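Local atomic coordinates of uncharacterized protein (Pseudomonas aeruginosa, PDB entry 4O5P), a protein that is a phospholipase effector of the type VI secretion system, probably hydrolysing membrane phospholipids of target cells. Residues Asn248-Leu253 and Cys325-Arg330; Ala296-Trp301 and Leu686-Asn691. All blocks are in the same frame, centred on the assembly; numbering follows the deposited sequence.

Contact 1: residues Asn248-Leu253 and Cys325-Arg330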
loop_
_atom_site.group_PDB
_atom_site.type_symbol
_atom_site.label_atom_id
_atom_site.label_comp_id
_atom_site.label_asym_id
_atom_site.label_seq_id
_atom_site.Cartn_x
_atom_site.Cartn_y
_atom_site.Cartn_z
ATOM N N ASN A 248 -8.651 2.511 -12.615
ATOM C CA ASN A 248 -9.753 3.464 -12.829
ATOM C C ASN A 248 -9.440 4.677 -13.723
ATOM O O ASN A 248 -10.226 5.021 -14.618
ATOM C CB ASN A 248 -10.349 3.931 -11.494
ATOM C CG ASN A 248 -11.283 2.898 -10.893
ATOM O OD1 ASN A 248 -12.177 2.390 -11.572
ATOM N ND2 ASN A 248 -11.052 2.545 -9.631
ATOM N N TRP A 249 -8.319 5.347 -13.476
ATOM C CA TRP A 249 -7.902 6.466 -14.331
ATOM C C TRP A 249 -7.665 6.025 -15.788
ATOM O O TRP A 249 -7.907 6.777 -16.746
ATOM C CB TRP A 249 -6.649 7.148 -13.756
ATOM C CG TRP A 249 -6.875 7.766 -12.397
ATOM C CD1 TRP A 249 -8.041 7.751 -11.662
ATOM C CD2 TRP A 249 -5.916 8.490 -11.605
ATOM N NE1 TRP A 249 -7.854 8.421 -10.474
ATOM C CE2 TRP A 249 -6.563 8.877 -10.409
ATOM C CE3 TRP A 249 -4.578 8.850 -11.793
ATOM C CZ2 TRP A 249 -5.916 9.612 -9.410
ATOM C CZ3 TRP A 249 -3.932 9.582 -10.795
ATOM C CH2 TRP A 249 -4.602 9.944 -9.615
ATOM N N LEU A 250 -7.215 4.791 -15.962
ATOM C CA LEU A 250 -6.967 4.283 -17.296
ATOM C C LEU A 250 -8.307 4.036 -17.980
ATOM O O LEU A 250 -8.493 4.377 -19.161
ATOM C CB LEU A 250 -6.121 3.021 -17.240
ATOM C CG LEU A 250 -5.829 2.345 -18.580
ATOM C CD1 LEU A 250 -5.107 3.310 -19.530
ATOM C CD2 LEU A 250 -5.001 1.096 -18.349
ATOM N N GLN A 251 -9.245 3.467 -17.230
ATOM C CA GLN A 251 -10.567 3.204 -17.783
ATOM C C GLN A 251 -11.237 4.498 -18.208
ATOM O O GLN A 251 -11.806 4.575 -19.304
ATOM C CB GLN A 251 -11.455 2.477 -16.781
ATOM C CG GLN A 251 -12.771 2.049 -17.379
ATOM C CD GLN A 251 -13.728 1.487 -16.353
ATOM O OE1 GLN A 251 -13.684 1.850 -15.169
ATOM N NE2 GLN A 251 -14.612 0.597 -16.802
ATOM N N GLU A 252 -11.159 5.501 -17.336
ATOM C CA GLU A 252 -11.665 6.836 -17.620
ATOM C C GLU A 252 -11.030 7.411 -18.898
ATOM O O GLU A 252 -11.722 8.005 -19.732
ATOM C CB GLU A 252 -11.412 7.755 -16.405
ATOM C CG GLU A 252 -10.556 8.988 -16.712
ATOM C CD GLU A 252 -9.670 9.446 -15.543
ATOM O OE1 GLU A 252 -10.195 9.584 -14.397
ATOM O OE2 GLU A 252 -8.450 9.684 -15.789
ATOM N N LEU A 253 -9.718 7.226 -19.052
ATOM C CA LEU A 253 -9.001 7.771 -20.209
ATOM C C LEU A 253 -9.309 7.083 -21.543
ATOM O O LEU A 253 -9.205 7.699 -22.613
ATOM C CB LEU A 253 -7.501 7.681 -19.972
ATOM C CG LEU A 253 -6.870 8.873 -19.268
ATOM C CD1 LEU A 253 -5.531 8.478 -18.668
ATOM C CD2 LEU A 253 -6.697 10.007 -20.262
ATOM N N CYS A 325 -15.660 -6.819 -24.695
ATOM C CA CYS A 325 -16.437 -5.710 -24.142
ATOM C C CYS A 325 -15.824 -5.206 -22.828
ATOM O O CYS A 325 -16.091 -4.079 -22.405
ATOM C CB CYS A 325 -17.882 -6.149 -23.870
ATOM S SG CYS A 325 -18.815 -6.808 -25.302
ATOM N N SER A 326 -15.006 -6.046 -22.190
ATOM C CA SER A 326 -14.583 -5.816 -20.800
ATOM C C SER A 326 -13.236 -5.097 -20.658
ATOM O O SER A 326 -12.311 -5.321 -21.435
ATOM C CB SER A 326 -14.545 -7.142 -20.022
ATOM O OG SER A 326 -15.785 -7.829 -20.108
ATOM N N PHE A 327 -13.144 -4.238 -19.652
ATOM C CA PHE A 327 -11.902 -3.543 -19.349
ATOM C C PHE A 327 -10.952 -4.363 -18.451
ATOM O O PHE A 327 -9.734 -4.408 -18.688
ATOM C CB PHE A 327 -12.212 -2.182 -18.734
ATOM C CG PHE A 327 -10.993 -1.370 -18.424
ATOM C CD1 PHE A 327 -10.219 -0.848 -19.449
ATOM C CD2 PHE A 327 -10.616 -1.138 -17.105
ATOM C CE1 PHE A 327 -9.090 -0.098 -19.165
ATOM C CE2 PHE A 327 -9.477 -0.394 -16.813
ATOM C CZ PHE A 327 -8.719 0.131 -17.839
ATOM N N LEU A 328 -11.514 -5.031 -17.443
ATOM C CA LEU A 328 -10.713 -5.817 -16.496
ATOM C C LEU A 328 -11.088 -7.287 -16.578
ATOM O O LEU A 328 -12.239 -7.646 -16.320
ATOM C CB LEU A 328 -10.926 -5.307 -15.060
ATOM C CG LEU A 328 -10.309 -6.127 -13.925
ATOM C CD1 LEU A 328 -8.800 -6.064 -14.033
ATOM C CD2 LEU A 328 -10.778 -5.594 -12.541
ATOM N N LYS A 329 -10.132 -8.144 -16.918
ATOM C CA LYS A 329 -10.427 -9.575 -17.127
ATOM C C LYS A 329 -10.310 -10.440 -15.869
ATOM O O LYS A 329 -10.913 -11.507 -15.792
ATOM C CB LYS A 329 -9.492 -10.164 -18.187
ATOM C CG LYS A 329 -9.425 -9.413 -19.513
ATOM C CD LYS A 329 -10.774 -9.239 -20.172
ATOM C CE LYS A 329 -10.596 -8.337 -21.411
ATOM N NZ LYS A 329 -11.803 -8.236 -22.310
ATOM N N ARG A 330 -9.527 -9.991 -14.893
ATOM C CA ARG A 330 -9.163 -10.838 -13.754
ATOM C C ARG A 330 -8.447 -10.023 -12.673
ATOM O O ARG A 330 -7.450 -9.350 -12.949
ATOM C CB ARG A 330 -8.243 -11.973 -14.218
ATOM C CG ARG A 330 -7.760 -12.916 -13.100
ATOM C CD ARG A 330 -8.911 -13.735 -12.517
ATOM N NE ARG A 330 -8.438 -14.734 -11.561
ATOM C CZ ARG A 330 -9.227 -15.339 -10.674
ATOM N NH1 ARG A 330 -10.512 -15.021 -10.608
ATOM N NH2 ARG A 330 -8.731 -16.242 -9.846
#
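Gln251, near the C-terminal end of helix 238-254, and Phe327, in the loop leading into strand 331-336, bring their CA atoms to 7.1 Å, with no hydrogen bond between the two segments. In the alpha/beta-hydrolase fold of this catalytic region, the helix follows strand 225-236 across what is probably the nucleophile elbow, and the loop runs beside strand 270-280 of the same sheet. Phe327 has CG anti to its backbone N (chi1 -178°), which extends the ring toward the helix. Gln251 crosses one face: its CB makes a CH-pi contact, 3.7 Å from the centroid of the Phe327 ring and displaced toward the rim. Farther out, the extended side chain carries its amide nearly parallel to the ring, the planes 14° apart, and NE2 is bonded to the carbonyl of Asp310. Leu250 comes from another direction, its CG lying in the ring plane at the edge, 3.7 Å from Phe327 CZ. The ring tip also meets the helix backbone, Phe327 CZ approaching Gln251 N to 3.4 Å. The loop itself is held by Glu311, whose carboxylate receives the backbone N-H groups of Phe327 and Leu328. Lys329 curls back within the loop, forming a salt bridge with Glu323 while NZ donates to Ser326 O at 3.1 Å from above the carbonyl plane.

Contact 2: residues Ala296-Trp301 and Leu686-Asn691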
loop_
_atom_site.group_PDB
_atom_site.type_symbol
_atom_site.label_atom_id
_atom_site.label_comp_id
_atom_site.label_asym_id
_atom_site.label_seq_id
_atom_site.Cartn_x
_atom_site.Cartn_y
_atom_site.Cartn_z
ATOM N N ALA A 296 -5.903 7.055 10.431
ATOM C CA ALA A 296 -5.689 7.530 9.058
ATOM C C ALA A 296 -6.774 7.050 8.089
ATOM O O ALA A 296 -7.227 5.897 8.152
ATOM C CB ALA A 296 -4.309 7.085 8.563
ATOM N N GLY A 297 -7.198 7.937 7.192
ATOM C CA GLY A 297 -8.089 7.549 6.119
ATOM C C GLY A 297 -7.361 7.679 4.795
ATOM O O GLY A 297 -6.144 7.885 4.776
ATOM N N HIS A 298 -8.105 7.582 3.695
ATOM C CA HIS A 298 -7.531 7.605 2.342
ATOM C C HIS A 298 -6.703 8.829 1.970
ATOM O O HIS A 298 -7.055 9.965 2.310
ATOM C CB HIS A 298 -8.637 7.522 1.291
ATOM C CG HIS A 298 -9.430 6.257 1.315
ATOM N ND1 HIS A 298 -9.009 5.111 1.958
ATOM C CD2 HIS A 298 -10.639 5.964 0.781
ATOM C CE1 HIS A 298 -9.925 4.170 1.819
ATOM N NE2 HIS A 298 -10.921 4.661 1.104
HETATM N N MSE A 299 -5.629 8.587 1.221
HETATM C CA MSE A 299 -5.009 9.636 0.412
HETATM C C MSE A 299 -6.075 10.176 -0.546
HETATM O O MSE A 299 -6.980 9.431 -0.974
HETATM C CB MSE A 299 -3.811 9.075 -0.368
HETATM C CG MSE A 299 -2.595 8.838 0.507
HETATM SE SE MSE A 299 -1.188 7.768 -0.356
HETATM C CE MSE A 299 0.179 7.992 1.008
ATOM N N ASP A 300 -5.973 11.457 -0.888
ATOM C CA ASP A 300 -7.028 12.105 -1.670
ATOM C C ASP A 300 -7.324 11.395 -3.005
ATOM O O ASP A 300 -8.495 11.248 -3.392
ATOM C CB ASP A 300 -6.761 13.615 -1.850
ATOM C CG ASP A 300 -5.389 13.920 -2.440
ATOM O OD1 ASP A 300 -4.741 13.014 -3.010
ATOM O OD2 ASP A 300 -4.950 15.088 -2.345
ATOM N N TRP A 301 -6.285 10.912 -3.685
ATOM C CA TRP A 301 -6.513 10.302 -5.000
ATOM C C TRP A 301 -7.243 8.964 -4.906
ATOM O O TRP A 301 -7.806 8.476 -5.901
ATOM C CB TRP A 301 -5.201 10.152 -5.768
ATOM C CG TRP A 301 -4.108 9.482 -5.002
ATOM C CD1 TRP A 301 -3.073 10.095 -4.363
ATOM C CD2 TRP A 301 -3.933 8.077 -4.795
ATOM N NE1 TRP A 301 -2.263 9.161 -3.772
ATOM C CE2 TRP A 301 -2.767 7.909 -4.030
ATOM C CE3 TRP A 301 -4.650 6.938 -5.189
ATOM C CZ2 TRP A 301 -2.305 6.654 -3.628
ATOM C CZ3 TRP A 301 -4.190 5.695 -4.797
ATOM C CH2 TRP A 301 -3.024 5.561 -4.029
ATOM N N LEU A 686 -8.848 -1.740 10.698
ATOM C CA LEU A 686 -9.898 -1.059 9.938
ATOM C C LEU A 686 -9.885 -1.577 8.508
ATOM O O LEU A 686 -8.809 -1.728 7.909
ATOM C CB LEU A 686 -9.709 0.462 9.960
ATOM C CG LEU A 686 -10.545 1.291 8.973
ATOM C CD1 LEU A 686 -12.057 1.137 9.248
ATOM C CD2 LEU A 686 -10.133 2.743 9.090
ATOM N N VAL A 687 -11.080 -1.860 7.975
ATOM C CA VAL A 687 -11.231 -2.366 6.616
ATOM C C VAL A 687 -12.290 -1.554 5.886
ATOM O O VAL A 687 -13.395 -1.353 6.403
ATOM C CB VAL A 687 -11.660 -3.857 6.589
ATOM C CG1 VAL A 687 -11.721 -4.367 5.136
ATOM C CG2 VAL A 687 -10.712 -4.707 7.385
ATOM N N HIS A 688 -11.942 -1.066 4.703
ATOM C CA HIS A 688 -12.906 -0.400 3.834
ATOM C C HIS A 688 -13.412 -1.357 2.768
ATOM O O HIS A 688 -12.633 -2.124 2.204
ATOM C CB HIS A 688 -12.266 0.807 3.137
ATOM C CG HIS A 688 -11.863 1.899 4.078
ATOM N ND1 HIS A 688 -10.674 1.882 4.774
ATOM C CD2 HIS A 688 -12.499 3.033 4.450
ATOM C CE1 HIS A 688 -10.594 2.961 5.531
ATOM N NE2 HIS A 688 -11.690 3.675 5.356
ATOM N N PHE A 689 -14.709 -1.306 2.488
ATOM C CA PHE A 689 -15.247 -2.031 1.342
ATOM C C PHE A 689 -15.908 -0.958 0.489
ATOM O O PHE A 689 -17.105 -0.673 0.645
ATOM C CB PHE A 689 -16.277 -3.092 1.747
ATOM C CG PHE A 689 -15.867 -3.954 2.910
ATOM C CD1 PHE A 689 -16.127 -3.553 4.221
ATOM C CD2 PHE A 689 -15.279 -5.193 2.700
ATOM C CE1 PHE A 689 -15.764 -4.365 5.292
ATOM C CE2 PHE A 689 -14.914 -6.002 3.767
ATOM C CZ PHE A 689 -15.151 -5.584 5.057
ATOM N N ASP A 690 -15.113 -0.337 -0.380
ATOM C CA ASP A 690 -15.558 0.830 -1.136
ATOM C C ASP A 690 -15.989 1.952 -0.192
ATOM O O ASP A 690 -15.160 2.496 0.527
ATOM C CB ASP A 690 -16.662 0.446 -2.122
ATOM C CG ASP A 690 -17.050 1.587 -3.057
ATOM O OD1 ASP A 690 -16.356 2.635 -3.109
ATOM O OD2 ASP A 690 -18.056 1.412 -3.771
ATOM N N ASN A 691 -17.270 2.303 -0.189
ATOM C CA ASN A 691 -17.739 3.393 0.652
ATOM C C ASN A 691 -17.988 2.955 2.090
ATOM O O ASN A 691 -18.120 3.792 2.972
ATOM C CB ASN A 691 -19.016 4.025 0.074
ATOM C CG ASN A 691 -20.172 3.042 0.008
ATOM O OD1 ASN A 691 -19.990 1.890 -0.377
ATOM N ND2 ASN A 691 -21.365 3.491 0.395
HETATM O O HOH W 1 -12.285 2.824 -0.177
#
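His298 and His688 both turn CG opposite the carbonyl carbon (chi1 -63° and -65°), and from their two strands, in different beta-sheets, the imidazoles meet from opposing directions. Strand 294-299 is the outermost strand of an antiparallel sheet, whereas strand 687-689 is the middle strand of a small mixed one; the histidines bridge them without any direct hydrogen bond. His298 points CE1 over the centre of the His688 ring and comes within 3.7 Å of His688 CG. The pair is oblique, with ring planes at 48° and centroids 4.5 Å apart. Asp347 of strand 346-353 touches both histidines. Beside the rings, Leu686 CD2 reaches only loosely toward Ala296 O, at 4.4 Å. A water adds a polar bridge, lying 2.6 Å from His298 NE2 and donating to Asp690 O at 3.0 Å. That carbonyl belongs to the turn joining strands 687-689 and 692-693, where Asp690 and Asn691 adopt the angles of a type II' turn; salt bridges from Asp690 OD2 to two arginines help fix the turn. His688 NE2, by contrast, is buried with no polar partner in the model, 4.4 Å from His298 NE2.

The segments alternate along the chain, in the order 248-253, 296-301, 325-330 and 686-691, so the two contacts interleave. Their centres lie 21 Å apart, yet they touch where Trp249 CZ2 packs at 3.8 Å against Trp301 CB; both tryptophans also rest on helix 139-162. Arg307 forms a second connection, its carbonyl accepting from Asn248 and its guanidinium pairing with Asp690. Contact 1 fastens a helix to a loop within the catalytic alpha/beta-hydrolase part. Contact 2, nearer the centre of the chain, joins that part to a strand from the C-terminal family region. Helix 238-254 carries one side of contact 1 and also receives the side chains of Met299 and Trp301, just beyond His298.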